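Local coordinates for Arf-GAP with coiled-coil, ANK repeat and PH domain-containing protein 2 (Homo sapiens, PDB 6IF3) that activates the GTPase activity of the small G protein ARF6 and uses its ankyrin repeats, the part held here, to interact with RAB35, at residues S116-A121 against T128-A133. Numbering follows the deposited sequence.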
loop_
_atom_site.group_PDB
_atom_site.type_symbol
_atom_site.label_atom_id
_atom_site.label_comp_id
_atom_site.label_asym_id
_atom_site.label_seq_id
_atom_site.Cartn_x
_atom_site.Cartn_y
_atom_site.Cartn_z
ATOM N N SER A 116 -1.995 6.174 -10.304
ATOM C CA SER A 116 -1.022 7.118 -10.884
ATOM C C SER A 116 -1.306 8.520 -10.340
ATOM O O SER A 116 -0.395 9.283 -10.064
ATOM C CB SER A 116 -1.051 7.086 -12.412
ATOM O OG SER A 116 -2.224 7.684 -12.944
ATOM N N ILE A 117 -2.576 8.851 -10.197
ATOM C CA ILE A 117 -2.990 10.163 -9.690
ATOM C C ILE A 117 -2.532 10.335 -8.235
ATOM O O ILE A 117 -1.894 11.342 -7.895
ATOM C CB ILE A 117 -4.509 10.313 -9.837
ATOM C CG1 ILE A 117 -4.839 10.342 -11.324
ATOM C CG2 ILE A 117 -5.021 11.573 -9.122
ATOM C CD1 ILE A 117 -6.313 10.258 -11.606
ATOM N N ALA A 118 -2.845 9.352 -7.402
ATOM C CA ALA A 118 -2.421 9.375 -5.988
ATOM C C ALA A 118 -0.912 9.424 -5.789
ATOM O O ALA A 118 -0.439 10.112 -4.885
ATOM C CB ALA A 118 -3.037 8.155 -5.268
ATOM N N VAL A 119 -0.160 8.722 -6.629
ATOM C CA VAL A 119 1.287 8.734 -6.534
ATOM C C VAL A 119 1.799 10.118 -6.926
ATOM O O VAL A 119 2.703 10.663 -6.275
ATOM C CB VAL A 119 1.932 7.641 -7.429
ATOM C CG1 VAL A 119 3.412 7.873 -7.582
ATOM C CG2 VAL A 119 1.716 6.272 -6.833
ATOM N N GLU A 120 1.278 10.689 -8.013
ATOM C CA GLU A 120 1.726 12.025 -8.417
ATOM C C GLU A 120 1.414 13.058 -7.342
ATOM O O GLU A 120 2.173 14.016 -7.155
ATOM C CB GLU A 120 1.065 12.468 -9.723
ATOM C CG GLU A 120 1.571 13.820 -10.224
ATOM C CD GLU A 120 0.790 14.354 -11.416
ATOM O OE1 GLU A 120 -0.448 14.519 -11.300
ATOM O OE2 GLU A 120 1.417 14.578 -12.473
ATOM N N ALA A 121 0.286 12.861 -6.659
ATOM C CA ALA A 121 -0.125 13.760 -5.571
ATOM C C ALA A 121 0.640 13.499 -4.283
ATOM O O ALA A 121 0.451 14.241 -3.307
ATOM C CB ALA A 121 -1.622 13.616 -5.309
ATOM N N THR A 128 -1.776 4.039 -0.118
ATOM C CA THR A 128 -1.815 2.867 0.765
ATOM C C THR A 128 -3.117 2.049 0.587
ATOM O O THR A 128 -3.061 0.821 0.420
ATOM C CB THR A 128 -1.661 3.268 2.220
ATOM O OG1 THR A 128 -0.338 3.812 2.404
ATOM C CG2 THR A 128 -1.838 2.041 3.175
ATOM N N LEU A 129 -4.265 2.714 0.566
ATOM C CA LEU A 129 -5.545 2.012 0.359
ATOM C C LEU A 129 -5.580 1.327 -1.018
ATOM O O LEU A 129 -6.014 0.170 -1.126
ATOM C CB LEU A 129 -6.742 2.966 0.470
ATOM C CG LEU A 129 -6.934 3.612 1.850
ATOM C CD1 LEU A 129 -8.180 4.524 1.781
ATOM C CD2 LEU A 129 -7.105 2.566 2.965
ATOM N N LEU A 130 -5.155 2.035 -2.065
ATOM C CA LEU A 130 -5.168 1.459 -3.413
ATOM C C LEU A 130 -4.228 0.260 -3.487
ATOM O O LEU A 130 -4.602 -0.764 -4.060
ATOM C CB LEU A 130 -4.754 2.510 -4.467
ATOM C CG LEU A 130 -5.774 3.628 -4.692
ATOM C CD1 LEU A 130 -5.189 4.765 -5.542
ATOM C CD2 LEU A 130 -7.010 3.097 -5.406
ATOM N N ARG A 131 -3.028 0.363 -2.903
ATOM C CA ARG A 131 -2.067 -0.726 -2.985
ATOM C C ARG A 131 -2.516 -1.916 -2.156
ATOM O O ARG A 131 -2.361 -3.041 -2.582
ATOM C CB ARG A 131 -0.682 -0.259 -2.537
ATOM C CG ARG A 131 -0.065 0.763 -3.480
ATOM C CD ARG A 131 1.196 0.262 -4.155
ATOM N NE ARG A 131 1.666 1.173 -5.198
ATOM C CZ ARG A 131 2.747 1.944 -5.095
ATOM N NH1 ARG A 131 3.469 1.923 -3.996
ATOM N NH2 ARG A 131 3.105 2.737 -6.094
ATOM N N LEU A 132 -3.090 -1.669 -0.976
ATOM C CA LEU A 132 -3.525 -2.812 -0.141
ATOM C C LEU A 132 -4.747 -3.520 -0.756
ATOM O O LEU A 132 -4.889 -4.743 -0.658
ATOM C CB LEU A 132 -3.809 -2.368 1.287
ATOM C CG LEU A 132 -2.484 -1.970 1.982
ATOM C CD1 LEU A 132 -2.730 -1.707 3.445
ATOM C CD2 LEU A 132 -1.326 -3.002 1.788
ATOM N N ALA A 133 -5.598 -2.756 -1.444
ATOM C CA ALA A 133 -6.694 -3.393 -2.191
ATOM C C ALA A 133 -6.173 -4.233 -3.361
ATOM O O ALA A 133 -6.730 -5.298 -3.652
ATOM C CB ALA A 133 -7.667 -2.342 -2.679
#
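R131 NH1 donates a hydrogen bond to the backbone of a chain of another protein, while in one of the two conformers modelled for R131 its NH2 touches V119, whose methyl CG2 lies 3.9 Å from R131 NH2 and meets the guanidinium obliquely. In that conformer the two side chains cross at about a right angle, and a turn about the CB-CG bond (chi2 -116°) brings the end of the arginine chain toward helix 114-120. R131 NH1 also has a long, weak ion pair with an acidic side chain of the other protein. V119 thus borders one branch of the guanidinium while the other branch engages the partner.

Deeper in the interface, A118 CB points at L130 and comes 4.0 Å from L130 CD1, a purely apolar meeting. The side chain of L130 also touches L98 of helix 91-99, whereas A118 also packs on T86 of helix 81-88. No hydrogen bond links the segments. With CA atoms 8.8 Å apart at A118 and L130, the small alanine and the leucine form part of the apolar packing between the paired antiparallel helices of ankyrin repeat ANK 3, a helix-turn-helix unit stacked on the preceding repeat.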